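Local coordinates for ABC sugar (Ribose) transporter, periplasmic substrate-binding subunit (Rhodobacter sphaeroides, PDB 3L49), which probably binds a sugar in the periplasm as the substrate-binding subunit of an ABC transporter, at residues 129-134 / 173-178; 142-147 / 161-166. All blocks are in the same frame, centred on the assembly; numbering follows the deposited sequence.

Contact 1. Residues 129-134 / 173-178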
ATOM      1  N   LEU A 129      -2.132  11.912  15.146  1.00 29.99           N
ATOM      2  CA  LEU A 129      -0.855  12.041  14.461  1.00 36.73           C
ATOM      3  C   LEU A 129      -0.880  11.266  13.143  1.00 31.74           C
ATOM      4  O   LEU A 129      -1.171  10.072  13.133  1.00 33.12           O
ATOM      5  CB  LEU A 129       0.265  11.522  15.360  1.00 36.76           C
ATOM      6  CG  LEU A 129       1.693  11.815  14.902  1.00 55.59           C
ATOM      7  CD1 LEU A 129       1.912  13.322  14.739  1.00 62.87           C
ATOM      8  CD2 LEU A 129       2.703  11.202  15.868  1.00 48.93           C
ATOM      9  N   VAL A 130      -0.562  11.945  12.041  1.00 28.02           N
ATOM     10  CA  VAL A 130      -0.690  11.367  10.698  1.00 29.34           C
ATOM     11  C   VAL A 130       0.636  11.325   9.947  1.00 31.96           C
ATOM     12  O   VAL A 130       1.301  12.344   9.789  1.00 38.58           O
ATOM     13  CB  VAL A 130      -1.757  12.135   9.826  1.00 31.87           C
ATOM     14  CG1 VAL A 130      -1.703  11.714   8.353  1.00 25.53           C
ATOM     15  CG2 VAL A 130      -3.147  11.916  10.358  1.00 29.30           C
ATOM     16  N   PHE A 131       1.001  10.137   9.477  1.00 34.55           N
ATOM     17  CA  PHE A 131       2.124   9.975   8.571  1.00 33.68           C
ATOM     18  C   PHE A 131       1.622   9.984   7.131  1.00 35.13           C
ATOM     19  O   PHE A 131       0.834   9.120   6.740  1.00 32.62           O
ATOM     20  CB  PHE A 131       2.855   8.668   8.867  1.00 35.95           C
ATOM     21  CG  PHE A 131       3.725   8.723  10.085  1.00 42.28           C
ATOM     22  CD1 PHE A 131       3.172   8.627  11.361  1.00 44.46           C
ATOM     23  CD2 PHE A 131       5.101   8.863   9.959  1.00 48.75           C
ATOM     24  CE1 PHE A 131       3.975   8.675  12.488  1.00 44.90           C
ATOM     25  CE2 PHE A 131       5.915   8.912  11.076  1.00 46.75           C
ATOM     26  CZ  PHE A 131       5.352   8.814  12.346  1.00 48.73           C
ATOM     27  N   ASN A 132       2.081  10.961   6.350  1.00 33.66           N
ATOM     28  CA  ASN A 132       1.614  11.146   4.973  1.00 39.16           C
ATOM     29  C   ASN A 132       2.757  11.413   3.986  1.00 34.55           C
ATOM     30  O   ASN A 132       2.806  12.453   3.326  1.00 37.03           O
ATOM     31  CB  ASN A 132       0.562  12.270   4.927  1.00 40.83           C
ATOM     32  CG  ASN A 132      -0.190  12.324   3.606  1.00 43.20           C
ATOM     33  OD1 ASN A 132      -0.308  11.322   2.888  1.00 41.25           O
ATOM     34  ND2 ASN A 132      -0.694  13.504   3.273  1.00 28.54           N
ATOM     35  N   GLY A 133       3.674  10.459   3.884  1.00 29.41           N
ATOM     36  CA  GLY A 133       4.866  10.631   3.068  1.00 25.74           C
ATOM     37  C   GLY A 133       4.813   9.930   1.727  1.00 30.49           C
ATOM     38  O   GLY A 133       5.813   9.903   0.996  1.00 28.02           O
ATOM     39  N   PHE A 134       3.653   9.368   1.397  1.00 28.84           N
ATOM     40  CA  PHE A 134       3.513   8.542   0.194  1.00 25.26           C
ATOM     41  C   PHE A 134       2.272   8.879  -0.622  1.00 28.72           C
ATOM     42  O   PHE A 134       1.779   8.041  -1.375  1.00 19.38           O
ATOM     43  CB  PHE A 134       3.534   7.050   0.566  1.00 28.32           C
ATOM     44  CG  PHE A 134       4.903   6.537   0.928  1.00 30.26           C
ATOM     45  CD1 PHE A 134       5.286   6.422   2.261  1.00 31.35           C
ATOM     46  CD2 PHE A 134       5.815   6.185  -0.070  1.00 35.99           C
ATOM     47  CE1 PHE A 134       6.561   5.952   2.599  1.00 41.07           C
ATOM     48  CE2 PHE A 134       7.088   5.712   0.254  1.00 36.74           C
ATOM     49  CZ  PHE A 134       7.464   5.597   1.592  1.00 32.43           C
ATOM     50  N   GLN A 173      12.371   2.590  12.181  1.00 24.25           N
ATOM     51  CA  GLN A 173      13.145   3.410  13.108  1.00 22.59           C
ATOM     52  C   GLN A 173      12.881   4.894  12.926  1.00 17.04           C
ATOM     53  O   GLN A 173      12.855   5.638  13.904  1.00 24.33           O
ATOM     54  CB  GLN A 173      14.647   3.098  13.018  1.00 24.00           C
ATOM     55  CG  GLN A 173      15.231   3.069  11.629  1.00 27.97           C
ATOM     56  CD  GLN A 173      16.446   2.166  11.518  1.00 49.21           C
ATOM     57  OE1 GLN A 173      16.567   1.388  10.566  1.00 39.09           O
ATOM     58  NE2 GLN A 173      17.359   2.265  12.493  1.00 51.68           N
ATOM     59  N   SER A 174      12.666   5.317  11.682  1.00 26.22           N
ATOM     60  CA  SER A 174      12.329   6.713  11.406  1.00 29.99           C
ATOM     61  C   SER A 174      10.967   7.064  12.007  1.00 30.89           C
ATOM     62  O   SER A 174      10.781   8.161  12.532  1.00 25.00           O
ATOM     63  CB  SER A 174      12.366   7.000   9.909  1.00 33.11           C
ATOM     64  OG  SER A 174      11.794   8.261   9.609  1.00 43.76           O
ATOM     65  N   ALA A 175      10.033   6.115  11.961  1.00 31.70           N
ATOM     66  CA  ALA A 175       8.723   6.305  12.583  1.00 30.58           C
ATOM     67  C   ALA A 175       8.815   6.311  14.111  1.00 32.79           C
ATOM     68  O   ALA A 175       8.233   7.176  14.762  1.00 29.64           O
ATOM     69  CB  ALA A 175       7.760   5.247  12.110  1.00 26.58           C
ATOM     70  N   TYR A 176       9.557   5.346  14.666  1.00 30.73           N
ATOM     71  CA  TYR A 176       9.844   5.263  16.103  1.00 23.96           C
ATOM     72  C   TYR A 176      10.411   6.601  16.617  1.00 21.52           C
ATOM     73  O   TYR A 176       9.956   7.116  17.645  1.00 13.95           O
ATOM     74  CB  TYR A 176      10.834   4.116  16.334  1.00 19.96           C
ATOM     75  CG  TYR A 176      11.208   3.761  17.767  1.00 14.43           C
ATOM     76  CD1 TYR A 176      10.977   2.476  18.260  1.00 19.27           C
ATOM     77  CD2 TYR A 176      11.864   4.672  18.601  1.00 17.98           C
ATOM     78  CE1 TYR A 176      11.358   2.126  19.554  1.00 17.08           C
ATOM     79  CE2 TYR A 176      12.229   4.341  19.896  1.00 21.95           C
ATOM     80  CZ  TYR A 176      11.977   3.070  20.370  1.00 27.67           C
ATOM     81  OH  TYR A 176      12.356   2.746  21.656  1.00 25.58           O
ATOM     82  N   SER A 177      11.389   7.147  15.891  1.00 21.88           N
ATOM     83  CA  SER A 177      12.051   8.409  16.255  1.00 22.27           C
ATOM     84  C   SER A 177      11.125   9.606  16.169  1.00 27.18           C
ATOM     85  O   SER A 177      11.176  10.493  17.024  1.00 33.69           O
ATOM     86  CB  SER A 177      13.277   8.660  15.378  1.00 23.03           C
ATOM     87  OG  SER A 177      14.158   7.548  15.419  1.00 43.94           O
ATOM     88  N   ASN A 178      10.288   9.629  15.134  1.00 29.24           N
ATOM     89  CA  ASN A 178       9.287  10.684  14.969  1.00 22.97           C
ATOM     90  C   ASN A 178       8.230  10.687  16.074  1.00 27.46           C
ATOM     91  O   ASN A 178       7.851  11.752  16.578  1.00 18.81           O
ATOM     92  CB  ASN A 178       8.618  10.574  13.607  1.00 22.57           C
ATOM     93  CG  ASN A 178       9.522  11.000  12.479  1.00 25.27           C
ATOM     94  OD1 ASN A 178      10.280  11.960  12.600  1.00 46.33           O
ATOM     95  ND2 ASN A 178       9.445  10.287  11.362  1.00 37.32           N
TER
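In the parallel alpha/beta lobe that carries strand 126-131, Phe131 projects from the strand against helix 171-185 and meets Ala175 and Asn178. The backbones stay well apart, the CA atoms of Phe131 and Ala175 being 8.6 Å from each other, and the phenyl ring spans the gap. The torsion of Phe131 sets CG anti to the carbonyl carbon (chi1 -76°) and carries the far end of the ring, CE2 and CZ, to the helix. CE2 lies 4.2 Å from Ala175 CB, an apolar contact, while CZ packs 3.9 Å from Asn178 CB. Phe131 CZ also comes to 4.1 Å from Ala175 O, which stands oblique to the ring. The side chain of Asn178 crosses that of Phe131 at a slant: ND2 comes to 3.8 Å from Phe131 CE2 at the ring edge, near its plane, with ring and amide planes 48° apart. No hydrogen bond joins the segments. Asn178 ND2 is also 2.8 Å from Ser174 O, but at an angle too poor for a hydrogen bond. Ile195 and Ala197 of the adjoining strand, Met203 of helix 200-212 and Leu164 also touch the ring. Such packing of an aromatic side chain from strand 126-131 beneath a covering helix belongs to the hydrophobic core of a Rossmann-like lobe in type I periplasmic binding proteins.

Contact 2. Residues 142-147 / 161-166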
ATOM      1  N   ILE A 142      -5.851   7.607  -1.909  1.00 20.08           N
ATOM      2  CA  ILE A 142      -7.216   7.199  -1.586  1.00 16.58           C
ATOM      3  C   ILE A 142      -7.367   7.001  -0.079  1.00 23.46           C
ATOM      4  O   ILE A 142      -8.280   7.563   0.532  1.00 23.93           O
ATOM      5  CB  ILE A 142      -7.639   5.912  -2.341  1.00 22.25           C
ATOM      6  CG1 ILE A 142      -7.576   6.122  -3.863  1.00 20.89           C
ATOM      7  CG2 ILE A 142      -9.043   5.481  -1.911  1.00 13.12           C
ATOM      8  CD1 ILE A 142      -7.549   4.804  -4.684  1.00  9.11           C
ATOM      9  N   ARG A 143      -6.451   6.234   0.518  1.00 25.94           N
ATOM     10  CA  ARG A 143      -6.485   5.958   1.958  1.00 22.90           C
ATOM     11  C   ARG A 143      -6.452   7.226   2.817  1.00 19.62           C
ATOM     12  O   ARG A 143      -7.167   7.324   3.809  1.00 20.92           O
ATOM     13  CB  ARG A 143      -5.356   5.012   2.355  1.00 26.64           C
ATOM     14  CG  ARG A 143      -5.591   3.559   1.974  1.00 15.62           C
ATOM     15  CD  ARG A 143      -4.264   2.838   1.887  1.00 17.13           C
ATOM     16  NE  ARG A 143      -4.333   1.578   1.152  1.00 11.50           N
ATOM     17  CZ  ARG A 143      -3.270   0.859   0.812  1.00 25.80           C
ATOM     18  NH1 ARG A 143      -2.058   1.283   1.139  1.00 18.00           N
ATOM     19  NH2 ARG A 143      -3.414  -0.294   0.156  1.00 15.00           N
ATOM     20  N   TYR A 144      -5.642   8.200   2.414  1.00 29.14           N
ATOM     21  CA  TYR A 144      -5.587   9.485   3.104  1.00 26.35           C
ATOM     22  C   TYR A 144      -6.856  10.308   2.911  1.00 25.98           C
ATOM     23  O   TYR A 144      -7.372  10.872   3.879  1.00 30.32           O
ATOM     24  CB  TYR A 144      -4.360  10.287   2.669  1.00 27.71           C
ATOM     25  CG  TYR A 144      -4.256  11.639   3.334  1.00 39.97           C
ATOM     26  CD1 TYR A 144      -3.718  11.763   4.619  1.00 40.04           C
ATOM     27  CD2 TYR A 144      -4.706  12.795   2.686  1.00 26.77           C
ATOM     28  CE1 TYR A 144      -3.627  13.005   5.240  1.00 23.71           C
ATOM     29  CE2 TYR A 144      -4.615  14.039   3.293  1.00 33.61           C
ATOM     30  CZ  TYR A 144      -4.080  14.131   4.567  1.00 34.16           C
ATOM     31  OH  TYR A 144      -3.992  15.349   5.170  1.00 35.37           O
ATOM     32  N   ASP A 145      -7.342  10.387   1.668  1.00 27.10           N
ATOM     33  CA  ASP A 145      -8.551  11.163   1.351  1.00 28.89           C
ATOM     34  C   ASP A 145      -9.787  10.712   2.134  1.00 28.04           C
ATOM     35  O   ASP A 145     -10.553  11.550   2.629  1.00 16.25           O
ATOM     36  CB  ASP A 145      -8.863  11.123  -0.149  1.00 32.74           C
ATOM     37  CG  ASP A 145      -7.968  12.051  -0.968  1.00 38.77           C
ATOM     38  OD1 ASP A 145      -7.913  11.877  -2.206  1.00 34.62           O
ATOM     39  OD2 ASP A 145      -7.321  12.949  -0.391  1.00 29.89           O
ATOM     40  N   GLN A 146      -9.958   9.393   2.245  1.00 17.19           N
ATOM     41  CA  GLN A 146     -11.098   8.801   2.947  1.00 16.60           C
ATOM     42  C   GLN A 146     -11.042   9.080   4.431  1.00 18.94           C
ATOM     43  O   GLN A 146     -12.069   9.348   5.043  1.00 27.32           O
ATOM     44  CB  GLN A 146     -11.180   7.288   2.701  1.00 21.88           C
ATOM     45  CG  GLN A 146     -11.408   6.884   1.231  1.00 12.48           C
ATOM     46  CD  GLN A 146     -12.825   7.187   0.742  1.00 27.90           C
ATOM     47  OE1 GLN A 146     -13.127   8.298   0.315  1.00 35.12           O
ATOM     48  NE2 GLN A 146     -13.687   6.193   0.798  1.00 33.81           N
ATOM     49  N   MET A 147      -9.838   9.023   4.994  1.00 18.86           N
ATOM     50  CA  MET A 147      -9.604   9.345   6.400  1.00 16.42           C
ATOM     51  C   MET A 147     -10.026  10.784   6.674  1.00 20.24           C
ATOM     52  O   MET A 147     -10.785  11.053   7.610  1.00 24.62           O
ATOM     53  CB  MET A 147      -8.119   9.102   6.772  1.00 14.27           C
ATOM     54  CG  MET A 147      -7.735   9.306   8.268  1.00 13.00           C
ATOM     55  SD  MET A 147      -7.154  10.985   8.698  1.00 18.35           S
ATOM     56  CE  MET A 147      -6.211  11.389   7.249  1.00 21.41           C
ATOM     57  N   GLU A 161      -0.923  19.318  13.351  1.00 46.44           N
ATOM     58  CA  GLU A 161      -0.034  19.935  12.375  1.00 48.74           C
ATOM     59  C   GLU A 161       1.392  19.952  12.924  1.00 44.29           C
ATOM     60  O   GLU A 161       1.595  20.283  14.092  1.00 46.95           O
ATOM     61  CB  GLU A 161      -0.493  21.367  12.058  1.00 52.26           C
ATOM     62  CG  GLU A 161      -1.997  21.525  11.783  1.00 72.55           C
ATOM     63  CD  GLU A 161      -2.451  20.894  10.464  1.00 86.71           C
ATOM     64  OE1 GLU A 161      -1.662  20.875   9.494  1.00 98.24           O
ATOM     65  OE2 GLU A 161      -3.610  20.427  10.396  1.00 82.90           O
ATOM     66  N   PRO A 162       2.385  19.574  12.095  1.00 43.44           N
ATOM     67  CA  PRO A 162       2.235  19.084  10.726  1.00 41.48           C
ATOM     68  C   PRO A 162       2.077  17.566  10.645  1.00 39.35           C
ATOM     69  O   PRO A 162       2.181  16.864  11.652  1.00 37.42           O
ATOM     70  CB  PRO A 162       3.549  19.516  10.062  1.00 40.14           C
ATOM     71  CG  PRO A 162       4.556  19.509  11.176  1.00 45.18           C
ATOM     72  CD  PRO A 162       3.805  19.643  12.493  1.00 45.98           C
ATOM     73  N   GLU A 163       1.806  17.074   9.446  1.00 41.18           N
ATOM     74  CA  GLU A 163       1.797  15.649   9.213  1.00 37.75           C
ATOM     75  C   GLU A 163       3.228  15.208   9.050  1.00 37.38           C
ATOM     76  O   GLU A 163       4.037  15.906   8.444  1.00 30.60           O
ATOM     77  CB  GLU A 163       0.995  15.302   7.963  1.00 42.76           C
ATOM     78  CG  GLU A 163      -0.504  15.396   8.160  1.00 48.65           C
ATOM     79  CD  GLU A 163      -1.247  15.685   6.873  1.00 55.24           C
ATOM     80  OE1 GLU A 163      -2.340  16.285   6.968  1.00 56.89           O
ATOM     81  OE2 GLU A 163      -0.743  15.325   5.777  1.00 38.37           O
ATOM     82  N   LEU A 164       3.533  14.047   9.612  1.00 36.37           N
ATOM     83  CA  LEU A 164       4.869  13.494   9.557  1.00 32.16           C
ATOM     84  C   LEU A 164       5.082  12.784   8.234  1.00 35.80           C
ATOM     85  O   LEU A 164       4.118  12.403   7.569  1.00 36.67           O
ATOM     86  CB  LEU A 164       5.088  12.555  10.743  1.00 26.38           C
ATOM     87  CG  LEU A 164       4.999  13.299  12.079  1.00 49.05           C
ATOM     88  CD1 LEU A 164       5.290  12.370  13.240  1.00 60.79           C
ATOM     89  CD2 LEU A 164       5.951  14.496  12.103  1.00 50.68           C
ATOM     90  N   ARG A 165       6.344  12.646   7.837  1.00 38.10           N
ATOM     91  CA  ARG A 165       6.686  11.957   6.601  1.00 40.77           C
ATOM     92  C   ARG A 165       7.253  10.583   6.907  1.00 39.18           C
ATOM     93  O   ARG A 165       8.374  10.474   7.416  1.00 32.64           O
ATOM     94  CB  ARG A 165       7.688  12.770   5.770  1.00 40.76           C
ATOM     95  CG  ARG A 165       7.101  13.417   4.524  1.00 52.02           C
ATOM     96  CD  ARG A 165       6.481  14.782   4.809  1.00 58.38           C
ATOM     97  NE  ARG A 165       5.335  15.040   3.940  1.00 52.26           N
ATOM     98  CZ  ARG A 165       4.094  15.262   4.366  1.00 56.21           C
ATOM     99  NH1 ARG A 165       3.124  15.475   3.484  1.00 54.40           N
ATOM    100  NH2 ARG A 165       3.817  15.283   5.665  1.00 45.62           N
ATOM    101  N   ASP A 166       6.474   9.542   6.618  1.00 32.39           N
ATOM    102  CA  ASP A 166       6.999   8.181   6.679  1.00 32.09           C
ATOM    103  C   ASP A 166       7.879   7.951   5.451  1.00 31.61           C
ATOM    104  O   ASP A 166       7.616   8.519   4.391  1.00 43.01           O
ATOM    105  CB  ASP A 166       5.893   7.108   6.852  1.00 33.87           C
ATOM    106  CG  ASP A 166       4.721   7.271   5.887  1.00 37.58           C
ATOM    107  OD1 ASP A 166       4.280   8.410   5.628  1.00 39.55           O
ATOM    108  OD2 ASP A 166       4.214   6.235   5.409  1.00 40.55           O
TER
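Tyr144 of helix 138-152 and Glu163 of the loop after strand 157-159 reach for each other from opposite directions and join through one short hydrogen bond. Tyr144 OH donates to Glu163 OE1 over 2.6 Å, meeting that oxygen on its syn side but 35° out of the carboxylate plane. Glu163 OE2 accepts a second hydrogen bond, from Asn132 ND2, so both carboxylate oxygens are engaged; the two donors would probably help stabilise its negative charge.

Nonbonded contact accompanies this pair. Glu163 OE2 approaches Tyr144 CE1 at 3.7 Å, and the carboxylate is turned 55° against the ring. With CG opposite the backbone N (chi1 179°), the Tyr144 ring extends toward the loop and brings OH to Glu163, whereas Glu163 runs extended beyond CG to bring its head group up to the hydroxyl. Helix 138-152 is the crossover between parallel strands 126-131 and 157-159, a beta-alpha-beta unit of the Rossmann-like lobe, and its Tyr144 ring rests on Val130, Asn132 and Trp196 and meets the ring of Tyr135 nearly at right angles. A phenylalanine in place of Tyr144 would probably leave Glu163 OE1 without its hydroxyl donor and the carboxylate freer to turn, with the bond from Asn132 as its remaining tie among those described.

Backbone hydrogen bonds hold the loop beside the strand: Leu164, the residue after Glu163, pairs with Val130 and Asn132.

Overall arrangement
The two contacts lie in the same lobe, their centres 10 Å apart, and are nested along the chain: 129-134, 142-147, 161-166, then 173-178. Strand 126-131, part of contact 1, lies between helix 138-152 on one face of the sheet and helix 171-185 on the other. The segments 129-134 and 161-166 run side by side and so tie the contacts together. A disulfide between Cys140 and Cys198 links helix 138-152 to the neighbourhood of strand 194-197. Arg143, in contact 2, hydrogen-bonds an unidentified molecule, probably from the crystallisation liquor, about 11 Å from the side chains of Phe131 and Tyr144, consistent with a position bordering the presumed sugar-binding cleft.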